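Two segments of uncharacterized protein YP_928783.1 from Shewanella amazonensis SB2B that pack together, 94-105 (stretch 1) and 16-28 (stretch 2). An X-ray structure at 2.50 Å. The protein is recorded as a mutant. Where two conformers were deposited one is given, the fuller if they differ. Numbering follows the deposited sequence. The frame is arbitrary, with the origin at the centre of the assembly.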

ATOM      1  N   HIS A  94       3.448  13.610  -3.811  1.00 26.37           N
ATOM      2  CA  HIS A  94       4.225  13.525  -2.560  1.00 26.69           C
ATOM      3  C   HIS A  94       5.715  13.143  -2.687  1.00 26.84           C
ATOM      4  O   HIS A  94       6.386  12.886  -1.670  1.00 26.43           O
ATOM      5  CB  HIS A  94       3.483  12.535  -1.609  1.00 27.13           C
ATOM      6  CG  HIS A  94       2.091  12.986  -1.203  1.00 28.17           C
ATOM      7  ND1 HIS A  94       0.999  12.918  -2.049  1.00 29.19           N
ATOM      8  CD2 HIS A  94       1.618  13.486  -0.033  1.00 28.86           C
ATOM      9  CE1 HIS A  94      -0.074  13.389  -1.431  1.00 29.32           C
ATOM     10  NE2 HIS A  94       0.274  13.735  -0.205  1.00 29.32           N
ATOM     11  N   VAL A  95       6.259  13.173  -3.906  1.00 27.13           N
ATOM     12  CA  VAL A  95       7.656  12.749  -4.128  1.00 27.40           C
ATOM     13  C   VAL A  95       8.694  13.392  -3.204  1.00 27.97           C
ATOM     14  O   VAL A  95       9.468  12.694  -2.564  1.00 27.64           O
ATOM     15  CB  VAL A  95       8.137  12.997  -5.587  1.00 27.86           C
ATOM     16  CG1 VAL A  95       9.549  12.419  -5.786  1.00 26.73           C
ATOM     17  CG2 VAL A  95       7.182  12.400  -6.589  1.00 28.04           C
ATOM     18  N   ASP A  96       8.730  14.717  -3.158  1.00 28.92           N
ATOM     19  CA  ASP A  96       9.730  15.417  -2.346  1.00 29.69           C
ATOM     20  C   ASP A  96       9.675  14.973  -0.880  1.00 30.25           C
ATOM     21  O   ASP A  96      10.708  14.682  -0.246  1.00 30.27           O
ATOM     22  CB  ASP A  96       9.537  16.941  -2.416  1.00 29.95           C
ATOM     23  CG  ASP A  96       9.757  17.536  -3.821  1.00 30.69           C
ATOM     24  OD1 ASP A  96       9.809  16.802  -4.838  1.00 30.31           O
ATOM     25  OD2 ASP A  96       9.860  18.786  -3.891  1.00 32.56           O
ATOM     26  N   GLU A  97       8.448  14.929  -0.361  1.00 30.71           N
ATOM     27  CA  GLU A  97       8.177  14.551   1.019  1.00 31.08           C
ATOM     28  C   GLU A  97       8.680  13.119   1.332  1.00 30.99           C
ATOM     29  O   GLU A  97       9.411  12.873   2.320  1.00 30.78           O
ATOM     30  CB  GLU A  97       6.667  14.685   1.257  1.00 31.23           C
ATOM     31  CG  GLU A  97       6.208  14.508   2.688  1.00 32.49           C
ATOM     32  CD  GLU A  97       4.670  14.570   2.827  1.00 34.52           C
ATOM     33  OE1 GLU A  97       3.949  14.603   1.792  1.00 35.47           O
ATOM     34  OE2 GLU A  97       4.187  14.588   3.980  1.00 35.20           O
ATOM     35  N   VAL A  98       8.307  12.193   0.452  1.00 30.89           N
ATOM     36  CA  VAL A  98       8.672  10.784   0.581  1.00 30.66           C
ATOM     37  C   VAL A  98      10.171  10.533   0.437  1.00 30.94           C
ATOM     38  O   VAL A  98      10.751   9.732   1.177  1.00 30.73           O
ATOM     39  CB  VAL A  98       7.931   9.962  -0.475  1.00 30.41           C
ATOM     40  CG1 VAL A  98       8.409   8.520  -0.461  1.00 29.69           C
ATOM     41  CG2 VAL A  98       6.422  10.069  -0.250  1.00 30.05           C
ATOM     42  N   LYS A  99      10.786  11.214  -0.527  1.00 31.64           N
ATOM     43  CA  LYS A  99      12.215  11.078  -0.792  1.00 32.25           C
ATOM     44  C   LYS A  99      13.015  11.470   0.464  1.00 32.73           C
ATOM     45  O   LYS A  99      13.994  10.803   0.832  1.00 32.86           O
ATOM     46  CB  LYS A  99      12.610  11.922  -2.003  1.00 32.41           C
ATOM     47  CG  LYS A  99      14.045  11.705  -2.479  1.00 33.16           C
ATOM     48  CD  LYS A  99      14.436  12.729  -3.562  1.00 34.38           C
ATOM     49  CE  LYS A  99      15.945  12.748  -3.816  1.00 34.59           C
ATOM     50  NZ  LYS A  99      16.341  13.883  -4.682  1.00 34.57           N
ATOM     51  N   SER A 100      12.590  12.541   1.129  1.00 33.28           N
ATOM     52  CA  SER A 100      13.229  12.954   2.366  1.00 33.71           C
ATOM     53  C   SER A 100      13.102  11.863   3.448  1.00 33.95           C
ATOM     54  O   SER A 100      14.104  11.350   3.942  1.00 33.96           O
ATOM     55  CB  SER A 100      12.616  14.248   2.874  1.00 33.78           C
ATOM     56  OG  SER A 100      13.196  14.597   4.117  1.00 34.23           O
ATOM     57  N   LEU A 101      11.868  11.503   3.789  1.00 34.28           N
ATOM     58  CA  LEU A 101      11.622  10.487   4.821  1.00 34.59           C
ATOM     59  C   LEU A 101      12.440   9.211   4.611  1.00 35.03           C
ATOM     60  O   LEU A 101      12.917   8.626   5.568  1.00 34.65           O
ATOM     61  CB  LEU A 101      10.143  10.112   4.854  1.00 34.53           C
ATOM     62  CG  LEU A 101       9.115  11.190   5.191  1.00 34.70           C
ATOM     63  CD1 LEU A 101       7.721  10.667   4.857  1.00 33.46           C
ATOM     64  CD2 LEU A 101       9.234  11.644   6.662  1.00 34.68           C
ATOM     65  N   LEU A 102      12.584   8.776   3.355  1.00 35.93           N
ATOM     66  CA  LEU A 102      13.335   7.542   3.035  1.00 36.51           C
ATOM     67  C   LEU A 102      14.848   7.716   3.092  1.00 37.13           C
ATOM     68  O   LEU A 102      15.581   6.722   3.087  1.00 37.17           O
ATOM     69  CB  LEU A 102      12.941   7.003   1.647  1.00 36.56           C
ATOM     70  CG  LEU A 102      11.575   6.312   1.467  1.00 36.39           C
ATOM     71  CD1 LEU A 102      11.191   6.214  -0.013  1.00 34.90           C
ATOM     72  CD2 LEU A 102      11.561   4.924   2.132  1.00 35.28           C
ATOM     73  N   GLY A 103      15.303   8.971   3.133  1.00 37.91           N
ATOM     74  CA  GLY A 103      16.732   9.296   3.166  1.00 38.65           C
ATOM     75  C   GLY A 103      17.444   9.029   1.839  1.00 39.24           C
ATOM     76  O   GLY A 103      18.636   8.688   1.815  1.00 39.12           O
ATOM     77  N   VAL A 104      16.726   9.196   0.726  1.00 39.81           N
ATOM     78  CA  VAL A 104      17.318   8.931  -0.583  1.00 40.13           C
ATOM     79  C   VAL A 104      18.317  10.029  -0.975  1.00 40.07           C
ATOM     80  O   VAL A 104      17.990  11.229  -1.047  1.00 40.26           O
ATOM     81  CB  VAL A 104      16.249   8.726  -1.674  1.00 40.24           C
ATOM     82  CG1 VAL A 104      16.897   8.590  -3.042  1.00 40.92           C
ATOM     83  CG2 VAL A 104      15.435   7.490  -1.366  1.00 40.66           C
ATOM     84  N   ASP A 105      19.539   9.560  -1.212  1.00 39.65           N
ATOM     85  CA  ASP A 105      20.669  10.361  -1.598  1.00 39.29           C
ATOM     86  C   ASP A 105      21.095   9.941  -3.013  1.00 38.19           C
ATOM     87  O   ASP A 105      21.339   8.740  -3.220  1.00 38.12           O
ATOM     88  CB  ASP A 105      21.829  10.101  -0.596  1.00 39.61           C
ATOM     89  CG  ASP A 105      23.053  11.038  -0.793  1.00 40.52           C
ATOM     90  OD1 ASP A 105      22.858  12.264  -0.686  1.00 42.34           O
ATOM     91  OD2 ASP A 105      24.212  10.554  -0.977  1.00 40.35           O
TER
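Stretch 2 (16-28) HKAFLRKLYLAHL

Stretch 2 is helical from His-16 to Leu-28, and the helix runs on at both ends. Its backbone is held by i to i+4 hydrogen bonds from Leu-20 N to His-16 O (2.9 Å) through to Leu-28 N to Tyr-24 O (2.9 Å). The bond from Lys-22 N to Ala-18 O, at 3.4 Å, is weak. The helix lies across that of stretch 1, with an angle of 126° between the two N-to-C directions, so the helices run in largely opposed senses but are well off antiparallel. The axes approach to 10.1 Å. No hydrogen bond joins the two stretches; the contact rests on packing.

His-16 makes no contact. Lys-17 lies beside the C-terminal end of the stretch 1 helix, and its CA is 6.8 Å from the CA of Leu-102. Its side chain is extended, all t, and its CE lies 3.8 Å from Leu-101 O. Its own carbonyl O is 3.6 Å from Leu-102 CD2. Ala-18 points away and Phe-19 sideways, and neither touches stretch 1.

Leu-20 points toward stretch 1. Its CB is 4.1 Å from Val-98 CG1, and its CD1 is 4.1 Å from Leu-101 CD1. The CA atoms of Leu-20 and Val-98 are 6.9 Å apart. Arg-21 points sideways; its CB is 3.7 Å from Leu-102 CD2. Leu-102 is thus a knob in a hole formed by Lys-17, Leu-20, Arg-21 and Tyr-24.

Lys-22 points away and Leu-23 sideways, both without contact. Tyr-24 follows, with the largest covered area of the contact. Its side chain is a knob among Val-95, Val-98, Lys-99 and Leu-102. Its CB is 3.6 Å from Leu-102 CD1 and 4.2 Å from Val-98 CG1. Val-95 CG1 meets the ring at its edge, 4.0 Å from Tyr-24 CE1. Tyr-24 OH lies 3.5 Å from Lys-99 CG, a contact with the aliphatic part of the lysine. Val-104 CG2 is 4.0 Å from Tyr-24 CE2. Val-104 lies beyond the helix end, where Gly-103 has positive phi in a Schellman motif. Val-104 N bonds back to Lys-99 O at 3.2 Å, and Gly-103 N to Ser-100 O at 2.8 Å.

Leu-25 and Ala-26 make no contact. His-27, one turn after Tyr-24, points toward stretch 1, and its NE2 is 3.6 Å from Val-95 CG2. Leu-28 stays clear of stretch 1.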

ATOM      1  N   HIS A  16       5.449   1.576   7.682  1.00 23.66           N
ATOM      2  CA  HIS A  16       5.002   2.624   6.769  1.00 23.04           C
ATOM      3  C   HIS A  16       6.153   3.069   5.867  1.00 22.76           C
ATOM      4  O   HIS A  16       5.960   3.325   4.656  1.00 22.04           O
ATOM      5  CB  HIS A  16       4.385   3.786   7.571  1.00 22.83           C
ATOM      6  CG  HIS A  16       3.703   4.821   6.732  1.00 23.76           C
ATOM      7  ND1 HIS A  16       3.607   6.143   7.111  1.00 25.99           N
ATOM      8  CD2 HIS A  16       3.134   4.743   5.505  1.00 24.03           C
ATOM      9  CE1 HIS A  16       2.985   6.827   6.165  1.00 25.92           C
ATOM     10  NE2 HIS A  16       2.701   6.003   5.174  1.00 24.44           N
ATOM     11  N   LYS A  17       7.351   3.125   6.459  1.00 22.28           N
ATOM     12  CA  LYS A  17       8.557   3.514   5.750  1.00 21.91           C
ATOM     13  C   LYS A  17       8.752   2.507   4.624  1.00 21.01           C
ATOM     14  O   LYS A  17       8.944   2.888   3.474  1.00 20.82           O
ATOM     15  CB  LYS A  17       9.766   3.577   6.720  1.00 22.40           C
ATOM     16  CG  LYS A  17      11.042   4.255   6.156  1.00 24.04           C
ATOM     17  CD  LYS A  17      12.217   4.291   7.165  1.00 26.28           C
ATOM     18  CE  LYS A  17      13.469   4.966   6.543  1.00 27.70           C
ATOM     19  NZ  LYS A  17      14.694   4.908   7.409  1.00 28.15           N
ATOM     20  N   ALA A  18       8.628   1.220   4.956  1.00 20.34           N
ATOM     21  CA  ALA A  18       8.794   0.135   3.978  1.00 19.91           C
ATOM     22  C   ALA A  18       7.785   0.207   2.861  1.00 19.42           C
ATOM     23  O   ALA A  18       8.072  -0.187   1.748  1.00 20.80           O
ATOM     24  CB  ALA A  18       8.719  -1.245   4.664  1.00 19.73           C
ATOM     25  N   PHE A  19       6.591   0.679   3.163  1.00 18.69           N
ATOM     26  CA  PHE A  19       5.530   0.819   2.166  1.00 17.54           C
ATOM     27  C   PHE A  19       5.857   1.958   1.207  1.00 16.96           C
ATOM     28  O   PHE A  19       5.784   1.801   0.002  1.00 16.54           O
ATOM     29  CB  PHE A  19       4.176   1.037   2.882  1.00 17.52           C
ATOM     30  CG  PHE A  19       3.008   1.323   1.958  1.00 17.36           C
ATOM     31  CD1 PHE A  19       2.352   0.293   1.306  1.00 16.36           C
ATOM     32  CD2 PHE A  19       2.540   2.633   1.786  1.00 16.98           C
ATOM     33  CE1 PHE A  19       1.292   0.563   0.463  1.00 16.61           C
ATOM     34  CE2 PHE A  19       1.479   2.898   0.956  1.00 17.27           C
ATOM     35  CZ  PHE A  19       0.858   1.867   0.289  1.00 17.16           C
ATOM     36  N   LEU A  20       6.226   3.107   1.745  1.00 16.71           N
ATOM     37  CA  LEU A  20       6.558   4.237   0.906  1.00 17.22           C
ATOM     38  C   LEU A  20       7.781   3.925   0.015  1.00 18.20           C
ATOM     39  O   LEU A  20       7.919   4.487  -1.080  1.00 18.16           O
ATOM     40  CB  LEU A  20       6.802   5.485   1.760  1.00 17.07           C
ATOM     41  CG  LEU A  20       5.602   6.057   2.536  1.00 16.58           C
ATOM     42  CD1 LEU A  20       6.091   7.116   3.484  1.00 16.12           C
ATOM     43  CD2 LEU A  20       4.509   6.616   1.619  1.00 14.61           C
ATOM     44  N   ARG A  21       8.663   3.037   0.483  1.00 18.87           N
ATOM     45  CA  ARG A  21       9.834   2.626  -0.275  0.50 18.97           C
ATOM     46  C   ARG A  21       9.369   1.942  -1.536  1.00 19.10           C
ATOM     47  O   ARG A  21       9.880   2.182  -2.627  1.00 19.06           O
ATOM     48  CB  ARG A  21      10.713   1.664   0.552  0.50 19.34           C
ATOM     49  CG  ARG A  21      12.006   1.157  -0.160  0.50 18.92           C
ATOM     50  CD  ARG A  21      12.877   0.209   0.726  0.50 18.48           C
ATOM     51  NE  ARG A  21      13.204   0.781   2.039  0.50 18.15           N
ATOM     52  CZ  ARG A  21      12.699   0.348   3.190  0.50 16.60           C
ATOM     53  NH1 ARG A  21      11.906  -0.706   3.193  0.50 16.83           N
ATOM     54  NH2 ARG A  21      13.032   0.925   4.337  0.50 15.23           N
ATOM     55  N   LYS A  22       8.369   1.072  -1.384  1.00 18.83           N
ATOM     56  CA  LYS A  22       7.871   0.341  -2.543  1.00 18.85           C
ATOM     57  C   LYS A  22       7.215   1.319  -3.490  1.00 18.20           C
ATOM     58  O   LYS A  22       7.421   1.221  -4.691  1.00 18.73           O
ATOM     59  CB  LYS A  22       6.903  -0.799  -2.162  1.00 18.99           C
ATOM     60  CG  LYS A  22       7.427  -1.763  -1.058  1.00 21.30           C
ATOM     61  CD  LYS A  22       6.423  -2.905  -0.733  1.00 23.33           C
ATOM     62  CE  LYS A  22       6.510  -3.411   0.752  1.00 24.41           C
ATOM     63  NZ  LYS A  22       7.845  -3.867   1.203  1.00 26.82           N
ATOM     64  N   LEU A  23       6.451   2.282  -2.978  1.00 17.35           N
ATOM     65  CA  LEU A  23       5.792   3.247  -3.882  1.00 17.23           C
ATOM     66  C   LEU A  23       6.768   4.148  -4.597  1.00 17.59           C
ATOM     67  O   LEU A  23       6.537   4.540  -5.752  1.00 17.36           O
ATOM     68  CB  LEU A  23       4.760   4.112  -3.155  1.00 17.09           C
ATOM     69  CG  LEU A  23       3.317   3.634  -3.074  1.00 15.59           C
ATOM     70  CD1 LEU A  23       3.196   2.179  -2.829  1.00 15.35           C
ATOM     71  CD2 LEU A  23       2.629   4.448  -1.971  1.00 16.68           C
ATOM     72  N   TYR A  24       7.854   4.479  -3.903  1.00 18.03           N
ATOM     73  CA  TYR A  24       8.881   5.362  -4.452  1.00 18.12           C
ATOM     74  C   TYR A  24       9.621   4.654  -5.573  1.00 18.00           C
ATOM     75  O   TYR A  24       9.858   5.243  -6.654  1.00 17.56           O
ATOM     76  CB  TYR A  24       9.860   5.827  -3.371  1.00 18.17           C
ATOM     77  CG  TYR A  24      10.846   6.841  -3.880  1.00 19.46           C
ATOM     78  CD1 TYR A  24      10.452   8.140  -4.168  1.00 21.45           C
ATOM     79  CD2 TYR A  24      12.167   6.516  -4.063  1.00 21.16           C
ATOM     80  CE1 TYR A  24      11.367   9.092  -4.652  1.00 22.23           C
ATOM     81  CE2 TYR A  24      13.079   7.450  -4.541  1.00 22.68           C
ATOM     82  CZ  TYR A  24      12.674   8.735  -4.836  1.00 22.75           C
ATOM     83  OH  TYR A  24      13.605   9.652  -5.301  1.00 25.60           O
ATOM     84  N   LEU A  25       9.998   3.400  -5.329  1.00 17.78           N
ATOM     85  CA  LEU A  25      10.687   2.637  -6.370  1.00 17.74           C
ATOM     86  C   LEU A  25       9.777   2.522  -7.598  1.00 17.85           C
ATOM     87  O   LEU A  25      10.182   2.808  -8.731  1.00 17.48           O
ATOM     88  CB  LEU A  25      11.092   1.266  -5.874  1.00 17.36           C
ATOM     89  CG  LEU A  25      12.248   1.238  -4.921  1.00 16.94           C
ATOM     90  CD1 LEU A  25      12.566  -0.198  -4.576  1.00 15.94           C
ATOM     91  CD2 LEU A  25      13.404   1.899  -5.603  1.00 17.78           C
ATOM     92  N   ALA A  26       8.529   2.159  -7.346  1.00 17.84           N
ATOM     93  CA  ALA A  26       7.582   2.000  -8.412  1.00 17.97           C
ATOM     94  C   ALA A  26       7.470   3.288  -9.211  1.00 17.82           C
ATOM     95  O   ALA A  26       7.337   3.248 -10.425  1.00 18.47           O
ATOM     96  CB  ALA A  26       6.226   1.593  -7.848  1.00 18.23           C
ATOM     97  N   HIS A  27       7.502   4.429  -8.537  1.00 17.61           N
ATOM     98  CA  HIS A  27       7.425   5.731  -9.231  1.00 17.76           C
ATOM     99  C   HIS A  27       8.669   5.915 -10.103  1.00 17.45           C
ATOM    100  O   HIS A  27       8.555   6.267 -11.260  1.00 17.56           O
ATOM    101  CB  HIS A  27       7.241   6.863  -8.203  1.00 17.79           C
ATOM    102  CG  HIS A  27       7.332   8.252  -8.758  1.00 18.48           C
ATOM    103  ND1 HIS A  27       6.234   8.941  -9.238  1.00 20.51           N
ATOM    104  CD2 HIS A  27       8.380   9.112  -8.836  1.00 19.24           C
ATOM    105  CE1 HIS A  27       6.609  10.153  -9.618  1.00 20.64           C
ATOM    106  NE2 HIS A  27       7.906  10.284  -9.382  1.00 21.03           N
ATOM    107  N   LEU A  28       9.850   5.645  -9.550  1.00 17.72           N
ATOM    108  CA  LEU A  28      11.083   5.773 -10.305  1.00 17.95           C
ATOM    109  C   LEU A  28      11.064   4.896 -11.564  1.00 18.86           C
ATOM    110  O   LEU A  28      11.341   5.369 -12.662  1.00 18.72           O
ATOM    111  CB  LEU A  28      12.264   5.396  -9.438  1.00 17.69           C
ATOM    112  CG  LEU A  28      12.642   6.363  -8.321  1.00 16.03           C
ATOM    113  CD1 LEU A  28      13.811   5.760  -7.576  1.00 13.10           C
ATOM    114  CD2 LEU A  28      12.977   7.771  -8.842  1.00 10.98           C
TER